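Local coordinates for 3-methyladenine dna-glycosylase (Archaeoglobus fulgidus, PDB 2JHN), which belongs to the HhH-GPD superfamily of DNA repair proteins, pairing a TATA-box binding protein-like sheet domain with a largely helical domain, at residues K15-V20 with D285-K290; I39-R44 with N66-A71; G171-R176 with L180-A185; L225-S228 with G232-V235. The protein carries 1 engineered substitution. All coordinates share one frame; numbering follows the deposited sequence. Where two conformers were deposited one is given.

The four contacts illustrate how a two-part fold is held at different scales along one chain. Contact 1 is the long-range one, bringing the N-terminal part, which holds contact 2, against the last long helix; contacts 3 and 4 are short helix-end turns within the HhH-GPD region. None touches another. Contacts 1 and 4 have the closest centres, about 19 Å apart, while the centres of contacts 1 and 2 and of contacts 2 and 3 are each about 31 Å apart. Contact 3 flanks Cys178 of the mercuribenzoic acid pocket. A sodium ion lies about 8 Å from the Val20 side chain of contact 1, and one lies about 12 Å from that of Leu227 in contact 4.

Contact 1 (K15-V20 with D285-K290); sequences KMKFFV and DRFFSK
Val20 and Arg286 keep their CA atoms 9.4 Å apart where segment 15-20 faces the last turn of helix 274-287, a gap too wide for backbone-to-backbone bonding. Arg286 spans it. Its CG stands anti to the carbonyl carbon (chi1 -73°) and the chain then runs extended to NE, carrying the guanidinium over to the 15-20 side. There Arg286 NH1 meets Phe18 O at 2.7 Å, a weak hydrogen bond because it is strongly bent. The same group lies over one face of the Phe18 ring in a cation-pi contact, Arg286 CZ 4.5 Å from the centroid of that ring. Ring and guanidinium planes are 55° apart, so they do not stack flat; NH1 sits near CD1 and NH2 near CZ. Val20 CG2 packs on one guanidinium face, 4.0 Å from Arg286 NE. A water donates to Phe18 O at 2.9 Å and accepts a weak bond from Arg286 NH2. Beside this, Lys17 NZ is placed 3.4 Å from the centroid of the Phe287 ring, over its face, while Arg286 CB covers the opposite face; as Lys17 was modelled in two conformers, this second cation-pi contact is less certain. Around the junction, the Phe18 ring meets that of Phe279, and Val20 leans on Phe133 and Val134 of helix 133-147. Across these two segments the polar chemistry is mainly the arginine over the Phe18 face and on its carbonyl, with no carboxylate opposite; Val20 and ring packing add to it, and ring and carbonyl probably both stabilise the arginine's charge.

Contact 2 (I39-R44 with N66-A71); sequences IVLDGR and NREWEA
Arg44 and Glu68 form an end-on, two-pronged salt bridge. Arg44 NH1 reaches Glu68 OE1 at 3.0 Å on its syn lone pair, nearly straight at 157°, and Arg44 NH2 meets Glu68 OE2 at 2.6 Å in a more bent bond, tilted out of both group planes. Guanidinium and carboxylate are nearly coplanar, 20° apart. Glu68 extends fully beyond CG, whereas Arg44 bends at chi2 (109°), folding its head back across its own turn. OE2 also accepts from the backbone N of Glu65.

Among hydrogen bonds within the turn, Arg44 N donates to Leu41 O, closing a type I' turn from Leu41 to Arg44, the two-residue beta hairpin joining strands 34-41 and 44-54 of the TBP-like antiparallel sheet. Gly43 occupies one of its positive-phi positions. The guanidinium adds a second bond to the same oxygen, Arg44 NH1 to Leu41 O at 2.8 Å, from the opposite face.

Asp42 OD2, a like charge, is 3.7 Å from Glu68 OE1, their planes almost parallel, a proximity the arginine probably offsets.

The Leu41 side chain runs past Glu68 in the opposite direction, its CD2 3.6 Å from Glu68 OE1 and also near CB, and rests on Val72 and Lys75 of helix 69-80.

Contact 3 (G171-R176 with L180-A185); sequences GVEGLR and LSRRKA
Ala185 CB fits closely between the two helices, 3.7 Å from Leu175 CB and 3.6 Å from Val172 O, with Arg176 CG beside it. The small methyl lets the backbones come near: the CA atoms of Val172 and Ala185 are 5.0 Å apart. At the turn the Leu180 N-H bonds to Leu175 O at 3.3 Å, and Arg176 CA makes a CA-H...O contact with Leu180 O at 3.2 Å. Leu180 CD2 packs on Leu175 CB.

The polar, more exposed side differs in kind. Glu173 OE2 takes two hydrogen bonds: from Arg182 NH1 at 2.9 Å, which comes in nearly along the C-O axis of the glutamate oxygen, and from Arg176 NH1 at 3.2 Å, on the syn lone pair. Arg176 NH1 and Arg182 NH1, two donors not bonded together, lie 3.1 Å apart, a closeness of like charges the shared oxygen probably offsets. Their guanidinium planes are 84° apart; Arg182 CB lies over one face of the Arg176 guanidinium and Val172 CG1 over one of Arg182's, whose NE pairs with Glu186.

Ser181 OG caps helix 182-192, accepting from Lys184 N. Helices 164-177 and 182-192 form a tight hairpin against helix 133-147, where Leu175 touches Ile143 and Leu180 touches Leu139.

Contact 4 (L225-S228 with G232-V235); sequences LVLS and GKNV
Leu227 O accepts from Lys233 N, six residues on, a long reach for a helix-ending bond: 2.9 Å and fairly straight at 161°. Gly232, with positive phi, turns the chain out of the helix; its own N is 3.2 Å from Leu227 O, but the angle is too poor for a bond. After the turn the chain folds back along the last part of helix 220-229. Ser228 CA makes a CA-H...O contact with Lys233 O at 3.4 Å, and Ser228 CB lies 3.3 Å from Val235 O.

Side chains add a small apolar patch. Leu227 CB meets Val235 CB at 4.0 Å, and Leu227 CD2 meets Lys233 CG at 4.0 Å. The lysine bends at chi2 (-61°), leaving its aliphatic stem against the leucine while NZ bonds to Lys201 O. Ser228 OG turns back into its own helix and hydrogen-bonds to Glu224 O.

In this family helix 220-229 is the second helix of the helix-hairpin-helix motif, and 232-235 leads into the Gly/Pro-rich loop that partly supplies the GPD of the superfamily name. The chemistry here is largely backbone and apolar, without any charge pair, and probably fixes how the chain leaves helix 220-229 and enters that loop.

Contact 1 (K15-V20 with D285-K290)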
# COMPACT_ATOMS: atom_id res chain seq x y z
N LYS A 15 1.24 11.36 -5.81
CA LYS A 15 0.42 10.25 -5.28
C LYS A 15 0.32 9.11 -6.28
O LYS A 15 0.48 7.95 -5.92
CB LYS A 15 -0.98 10.72 -4.86
CG LYS A 15 -1.04 11.57 -3.60
CD LYS A 15 -0.62 10.81 -2.36
CE LYS A 15 -1.23 11.46 -1.11
NZ LYS A 15 -0.65 10.77 0.04
N MET A 16 0.07 9.43 -7.55
CA MET A 16 -0.04 8.42 -8.61
C MET A 16 1.30 7.76 -8.98
O MET A 16 1.34 6.59 -9.35
CB MET A 16 -0.76 9.00 -9.84
CG MET A 16 -2.18 9.48 -9.57
SD MET A 16 -3.26 8.15 -8.96
CE MET A 16 -3.28 8.50 -7.19
N LYS A 17 2.39 8.52 -8.88
CA LYS A 17 3.74 8.01 -9.16
C LYS A 17 4.10 6.87 -8.21
O LYS A 17 4.96 6.04 -8.52
CB LYS A 17 4.78 9.12 -9.02
CG LYS A 17 5.25 9.73 -10.34
CD LYS A 17 6.17 10.93 -10.07
CE LYS A 17 7.14 10.62 -8.94
NZ LYS A 17 8.39 10.03 -9.45
N PHE A 18 3.43 6.82 -7.07
CA PHE A 18 3.68 5.77 -6.09
C PHE A 18 3.36 4.39 -6.65
O PHE A 18 3.97 3.42 -6.24
CB PHE A 18 2.90 6.01 -4.79
CG PHE A 18 3.40 5.19 -3.65
CD1 PHE A 18 4.51 5.61 -2.92
CD2 PHE A 18 2.74 4.01 -3.28
CE1 PHE A 18 4.98 4.85 -1.85
CE2 PHE A 18 3.20 3.24 -2.19
CZ PHE A 18 4.33 3.66 -1.49
N PHE A 19 2.41 4.32 -7.59
CA PHE A 19 2.03 3.10 -8.28
C PHE A 19 3.11 2.69 -9.27
O PHE A 19 3.57 3.49 -10.09
CB PHE A 19 0.68 3.25 -8.99
CG PHE A 19 -0.49 3.43 -8.04
CD1 PHE A 19 -0.98 2.34 -7.29
CD2 PHE A 19 -1.09 4.66 -7.88
CE1 PHE A 19 -2.06 2.48 -6.42
CE2 PHE A 19 -2.19 4.82 -6.98
CZ PHE A 19 -2.67 3.72 -6.27
N VAL A 20 3.51 1.43 -9.20
CA VAL A 20 4.69 0.97 -9.93
C VAL A 20 4.35 0.59 -11.38
O VAL A 20 5.14 0.84 -12.29
CB VAL A 20 5.41 -0.12 -9.07
CG1 VAL A 20 5.69 -1.40 -9.84
CG2 VAL A 20 6.65 0.49 -8.40
N ASP A 285 14.22 5.31 -2.55
CA ASP A 285 14.86 4.09 -3.02
C ASP A 285 14.54 3.77 -4.49
O ASP A 285 15.41 3.32 -5.24
CB ASP A 285 14.49 2.90 -2.14
CG ASP A 285 15.26 1.62 -2.53
OD1 ASP A 285 16.53 1.64 -2.54
OD2 ASP A 285 14.58 0.61 -2.81
N ARG A 286 13.29 4.01 -4.89
CA ARG A 286 12.86 3.72 -6.27
C ARG A 286 13.38 4.78 -7.24
O ARG A 286 13.77 4.44 -8.37
CB ARG A 286 11.34 3.69 -6.37
CG ARG A 286 10.64 2.48 -5.76
CD ARG A 286 9.12 2.67 -5.91
NE ARG A 286 8.30 1.83 -5.03
CZ ARG A 286 7.04 2.13 -4.74
NH1 ARG A 286 6.52 3.25 -5.24
NH2 ARG A 286 6.31 1.34 -3.95
N PHE A 287 13.38 6.05 -6.81
CA PHE A 287 13.56 7.21 -7.71
C PHE A 287 14.85 8.01 -7.57
O PHE A 287 15.11 8.94 -8.35
CB PHE A 287 12.37 8.17 -7.59
CG PHE A 287 11.10 7.62 -8.13
CD1 PHE A 287 11.06 7.04 -9.40
CD2 PHE A 287 9.93 7.67 -7.38
CE1 PHE A 287 9.87 6.52 -9.91
CE2 PHE A 287 8.74 7.16 -7.88
CZ PHE A 287 8.70 6.58 -9.15
N PHE A 288 15.66 7.67 -6.57
CA PHE A 288 16.94 8.34 -6.39
C PHE A 288 17.95 7.32 -5.82
O PHE A 288 18.59 7.58 -4.78
CB PHE A 288 16.77 9.59 -5.50
CG PHE A 288 17.90 10.60 -5.62
CD1 PHE A 288 18.11 11.30 -6.81
CD2 PHE A 288 18.74 10.85 -4.53
CE1 PHE A 288 19.16 12.23 -6.92
CE2 PHE A 288 19.79 11.78 -4.63
CZ PHE A 288 19.99 12.47 -5.83
N SER A 289 18.03 6.16 -6.49
CA SER A 289 19.09 5.14 -6.27
C SER A 289 18.79 3.74 -6.83
O SER A 289 19.69 3.07 -7.36
CB SER A 289 19.51 5.04 -4.79
OG SER A 289 18.65 4.19 -4.04
N LYS A 290 17.54 3.30 -6.71
CA LYS A 290 17.11 1.89 -6.93
C LYS A 290 18.10 0.83 -6.48
O LYS A 290 18.14 0.49 -5.30
CB LYS A 290 16.61 1.65 -8.36
CG LYS A 290 15.10 1.47 -8.42
CD LYS A 290 14.56 1.42 -9.83
CE LYS A 290 13.03 1.39 -9.81
NZ LYS A 290 12.44 1.18 -11.16
O HOH W 1 3.00 1.08 -4.91

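Contact 2 (I39-R44 with N66-A71)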
# COMPACT_ATOMS: atom_id res chain seq x y z
N ILE A 39 -14.24 -1.95 -5.64
CA ILE A 39 -14.14 -2.29 -4.24
C ILE A 39 -15.38 -3.11 -3.84
O ILE A 39 -16.46 -2.95 -4.42
CB ILE A 39 -13.91 -1.06 -3.32
CG1 ILE A 39 -15.09 -0.09 -3.38
CG2 ILE A 39 -12.59 -0.34 -3.69
CD1 ILE A 39 -15.06 1.05 -2.36
N VAL A 40 -15.21 -4.02 -2.88
CA VAL A 40 -16.34 -4.80 -2.38
C VAL A 40 -16.98 -4.01 -1.25
O VAL A 40 -16.32 -3.62 -0.28
CB VAL A 40 -15.95 -6.25 -1.96
CG1 VAL A 40 -17.17 -7.02 -1.48
CG2 VAL A 40 -15.35 -6.98 -3.15
N LEU A 41 -18.27 -3.72 -1.42
CA LEU A 41 -18.99 -2.89 -0.48
C LEU A 41 -20.31 -3.58 -0.18
O LEU A 41 -21.15 -3.78 -1.08
CB LEU A 41 -19.21 -1.50 -1.09
CG LEU A 41 -19.33 -0.30 -0.16
CD1 LEU A 41 -18.03 -0.05 0.61
CD2 LEU A 41 -19.70 0.92 -0.98
N ASP A 42 -20.47 -3.96 1.09
CA ASP A 42 -21.59 -4.79 1.55
C ASP A 42 -21.88 -5.99 0.64
O ASP A 42 -22.98 -6.13 0.10
CB ASP A 42 -22.84 -3.92 1.82
CG ASP A 42 -22.62 -2.92 2.95
OD1 ASP A 42 -22.24 -3.35 4.07
OD2 ASP A 42 -22.81 -1.71 2.73
N GLY A 43 -20.85 -6.81 0.44
CA GLY A 43 -20.97 -8.07 -0.28
C GLY A 43 -21.16 -7.95 -1.77
O GLY A 43 -21.48 -8.94 -2.45
N ARG A 44 -20.96 -6.75 -2.31
CA ARG A 44 -21.04 -6.54 -3.75
C ARG A 44 -19.92 -5.59 -4.23
O ARG A 44 -19.52 -4.68 -3.51
CB ARG A 44 -22.46 -6.08 -4.14
CG ARG A 44 -22.91 -4.73 -3.59
CD ARG A 44 -22.96 -3.75 -4.74
NE ARG A 44 -23.61 -2.45 -4.52
CZ ARG A 44 -23.61 -1.71 -3.40
NH1 ARG A 44 -23.00 -2.10 -2.29
NH2 ARG A 44 -24.24 -0.55 -3.42
N ASN A 66 -25.80 6.84 -2.78
CA ASN A 66 -25.50 8.09 -2.09
C ASN A 66 -25.29 7.91 -0.60
O ASN A 66 -24.46 8.57 0.01
CB ASN A 66 -26.62 9.12 -2.30
CG ASN A 66 -26.93 9.35 -3.74
OD1 ASN A 66 -26.04 9.24 -4.60
ND2 ASN A 66 -28.19 9.66 -4.04
N ARG A 67 -26.07 7.01 -0.01
CA ARG A 67 -25.96 6.71 1.41
C ARG A 67 -24.68 5.94 1.77
O ARG A 67 -24.34 5.81 2.95
CB ARG A 67 -27.20 5.94 1.89
CG ARG A 67 -27.48 4.69 1.09
CD ARG A 67 -28.50 3.81 1.79
NE ARG A 67 -28.17 2.40 1.60
CZ ARG A 67 -28.57 1.66 0.58
NH1 ARG A 67 -29.34 2.18 -0.38
NH2 ARG A 67 -28.20 0.39 0.51
N GLU A 68 -24.00 5.41 0.76
CA GLU A 68 -22.72 4.71 0.96
C GLU A 68 -21.51 5.65 0.83
O GLU A 68 -20.37 5.23 1.08
CB GLU A 68 -22.58 3.54 -0.02
CG GLU A 68 -23.64 2.46 0.12
CD GLU A 68 -23.46 1.33 -0.86
OE1 GLU A 68 -23.15 0.21 -0.41
OE2 GLU A 68 -23.60 1.55 -2.08
N TRP A 69 -21.76 6.92 0.47
CA TRP A 69 -20.69 7.90 0.26
C TRP A 69 -19.77 8.06 1.47
O TRP A 69 -18.55 8.05 1.32
CB TRP A 69 -21.23 9.28 -0.17
CG TRP A 69 -20.19 10.39 -0.13
CD1 TRP A 69 -20.28 11.57 0.56
CD2 TRP A 69 -18.90 10.41 -0.78
NE1 TRP A 69 -19.15 12.33 0.36
CE2 TRP A 69 -18.28 11.64 -0.45
CE3 TRP A 69 -18.21 9.51 -1.61
CZ2 TRP A 69 -17.02 11.99 -0.92
CZ3 TRP A 69 -16.93 9.86 -2.08
CH2 TRP A 69 -16.35 11.09 -1.73
N GLU A 70 -20.33 8.22 2.67
CA GLU A 70 -19.52 8.42 3.87
C GLU A 70 -18.48 7.29 4.06
O GLU A 70 -17.32 7.55 4.37
CB GLU A 70 -20.40 8.56 5.11
CG GLU A 70 -19.88 9.55 6.14
CD GLU A 70 -19.81 10.97 5.59
OE1 GLU A 70 -20.82 11.44 5.01
OE2 GLU A 70 -18.75 11.62 5.74
N ALA A 71 -18.92 6.05 3.83
CA ALA A 71 -18.06 4.87 3.96
C ALA A 71 -16.99 4.88 2.87
O ALA A 71 -15.82 4.63 3.16
CB ALA A 71 -18.90 3.59 3.89

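Contact 3 (G171-R176 with L180-A185)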
# COMPACT_ATOMS: atom_id res chain seq x y z
N GLY A 171 -7.79 -22.06 -5.23
CA GLY A 171 -6.97 -23.11 -4.59
C GLY A 171 -5.49 -22.95 -4.81
O GLY A 171 -5.04 -22.05 -5.53
N VAL A 172 -4.70 -23.82 -4.18
CA VAL A 172 -3.25 -23.80 -4.39
C VAL A 172 -2.89 -23.87 -5.88
O VAL A 172 -2.09 -23.09 -6.37
CB VAL A 172 -2.51 -24.93 -3.60
CG1 VAL A 172 -1.06 -25.10 -4.09
CG2 VAL A 172 -2.56 -24.65 -2.10
N GLU A 173 -3.48 -24.82 -6.61
CA GLU A 173 -3.09 -25.01 -8.00
C GLU A 173 -3.43 -23.83 -8.91
O GLU A 173 -2.69 -23.54 -9.85
CB GLU A 173 -3.67 -26.31 -8.58
CG GLU A 173 -2.95 -27.58 -8.11
CD GLU A 173 -1.44 -27.53 -8.36
OE1 GLU A 173 -0.99 -27.14 -9.47
OE2 GLU A 173 -0.70 -27.90 -7.41
N GLY A 174 -4.55 -23.18 -8.65
CA GLY A 174 -4.97 -22.01 -9.46
C GLY A 174 -4.01 -20.85 -9.30
O GLY A 174 -3.66 -20.17 -10.27
N LEU A 175 -3.56 -20.62 -8.06
CA LEU A 175 -2.52 -19.63 -7.77
C LEU A 175 -1.18 -19.99 -8.40
O LEU A 175 -0.52 -19.12 -8.95
CB LEU A 175 -2.38 -19.38 -6.25
CG LEU A 175 -3.64 -18.90 -5.52
CD1 LEU A 175 -3.34 -18.61 -4.05
CD2 LEU A 175 -4.30 -17.70 -6.18
N ARG A 176 -0.79 -21.28 -8.34
CA ARG A 176 0.47 -21.73 -8.96
C ARG A 176 0.43 -21.49 -10.46
O ARG A 176 1.42 -21.11 -11.06
CB ARG A 176 0.78 -23.21 -8.69
CG ARG A 176 0.99 -23.56 -7.22
CD ARG A 176 1.40 -25.02 -7.07
NE ARG A 176 2.69 -25.25 -7.70
CZ ARG A 176 3.16 -26.45 -8.03
NH1 ARG A 176 2.43 -27.55 -7.81
NH2 ARG A 176 4.36 -26.55 -8.60
N LEU A 180 2.60 -18.21 -8.97
CA LEU A 180 3.03 -18.33 -7.57
C LEU A 180 3.69 -19.66 -7.25
O LEU A 180 3.21 -20.72 -7.66
CB LEU A 180 1.87 -18.08 -6.60
CG LEU A 180 1.44 -16.65 -6.23
CD1 LEU A 180 0.83 -15.95 -7.41
CD2 LEU A 180 0.43 -16.72 -5.10
N SER A 181 4.79 -19.59 -6.50
CA SER A 181 5.46 -20.76 -5.95
C SER A 181 4.46 -21.54 -5.13
O SER A 181 3.50 -20.98 -4.61
CB SER A 181 6.64 -20.34 -5.06
OG SER A 181 6.23 -20.11 -3.72
N ARG A 182 4.68 -22.84 -5.00
CA ARG A 182 3.75 -23.68 -4.23
C ARG A 182 3.52 -23.22 -2.76
O ARG A 182 2.37 -23.19 -2.30
CB ARG A 182 4.16 -25.16 -4.29
CG ARG A 182 3.31 -26.00 -3.38
CD ARG A 182 3.41 -27.48 -3.63
NE ARG A 182 2.20 -28.08 -3.06
CZ ARG A 182 1.10 -28.39 -3.74
NH1 ARG A 182 1.05 -28.21 -5.07
NH2 ARG A 182 0.06 -28.90 -3.11
N ARG A 183 4.59 -22.88 -2.04
CA ARG A 183 4.45 -22.48 -0.63
C ARG A 183 3.67 -21.18 -0.47
O ARG A 183 2.82 -21.07 0.41
CB ARG A 183 5.80 -22.39 0.11
CG ARG A 183 5.65 -22.27 1.64
CD ARG A 183 4.85 -23.45 2.21
NE ARG A 183 3.81 -23.15 3.22
CZ ARG A 183 3.81 -22.16 4.10
NH1 ARG A 183 4.79 -21.27 4.15
NH2 ARG A 183 2.79 -22.04 4.96
N LYS A 184 3.96 -20.20 -1.33
CA LYS A 184 3.23 -18.90 -1.34
C LYS A 184 1.74 -19.16 -1.56
O LYS A 184 0.89 -18.73 -0.76
CB LYS A 184 3.78 -17.94 -2.42
CG LYS A 184 5.01 -17.08 -2.00
CD LYS A 184 5.54 -16.24 -3.14
CE LYS A 184 6.85 -15.55 -2.75
NZ LYS A 184 7.33 -14.68 -3.84
N ALA A 185 1.41 -19.91 -2.62
CA ALA A 185 0.03 -20.33 -2.88
C ALA A 185 -0.59 -21.00 -1.68
O ALA A 185 -1.71 -20.69 -1.29
CB ALA A 185 -0.04 -21.25 -4.13

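Contact 4 (L225-S228 with G232-V235)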
# COMPACT_ATOMS: atom_id res chain seq x y z
N LEU A 225 6.05 -5.25 7.59
CA LEU A 225 5.56 -4.62 6.34
C LEU A 225 4.01 -4.57 6.33
O LEU A 225 3.42 -3.51 6.08
CB LEU A 225 6.09 -5.39 5.12
CG LEU A 225 5.95 -4.77 3.74
CD1 LEU A 225 6.80 -3.47 3.71
CD2 LEU A 225 6.48 -5.81 2.71
N VAL A 226 3.36 -5.67 6.67
CA VAL A 226 1.87 -5.69 6.76
C VAL A 226 1.38 -4.65 7.74
O VAL A 226 0.49 -3.86 7.43
CB VAL A 226 1.34 -7.08 7.12
CG1 VAL A 226 -0.16 -7.02 7.56
CG2 VAL A 226 1.53 -8.05 5.93
N LEU A 227 1.97 -4.64 8.95
CA LEU A 227 1.57 -3.73 9.99
C LEU A 227 1.58 -2.26 9.51
O LEU A 227 0.65 -1.52 9.75
CB LEU A 227 2.47 -3.89 11.22
CG LEU A 227 1.97 -5.04 12.14
CD1 LEU A 227 3.07 -5.53 13.04
CD2 LEU A 227 0.81 -4.51 12.99
N SER A 228 2.63 -1.89 8.80
CA SER A 228 2.79 -0.50 8.35
C SER A 228 1.99 -0.20 7.08
O SER A 228 1.21 0.78 7.04
CB SER A 228 4.27 -0.18 8.14
OG SER A 228 4.92 -1.13 7.33
N GLY A 232 -1.82 0.26 8.75
CA GLY A 232 -1.67 1.67 9.15
C GLY A 232 -1.02 1.93 10.52
O GLY A 232 -1.19 3.02 11.10
N LYS A 233 -0.27 0.95 11.03
CA LYS A 233 0.41 1.08 12.33
C LYS A 233 1.82 1.59 12.20
O LYS A 233 2.51 1.32 11.21
CB LYS A 233 0.44 -0.25 13.10
CG LYS A 233 -0.92 -0.95 13.27
CD LYS A 233 -1.94 -0.14 14.04
CE LYS A 233 -3.13 -1.01 14.39
NZ LYS A 233 -4.27 -0.19 14.82
N ASN A 234 2.27 2.31 13.23
CA ASN A 234 3.59 2.90 13.22
C ASN A 234 4.66 1.88 13.63
O ASN A 234 5.29 1.98 14.70
CB ASN A 234 3.62 4.13 14.12
CG ASN A 234 4.86 4.98 13.90
OD1 ASN A 234 5.37 5.06 12.78
ND2 ASN A 234 5.36 5.60 14.96
N VAL A 235 4.85 0.88 12.77
CA VAL A 235 5.82 -0.17 12.98
C VAL A 235 6.79 -0.04 11.81
O VAL A 235 6.38 0.05 10.65
CB VAL A 235 5.12 -1.55 13.02
CG1 VAL A 235 6.12 -2.69 13.04
CG2 VAL A 235 4.20 -1.62 14.26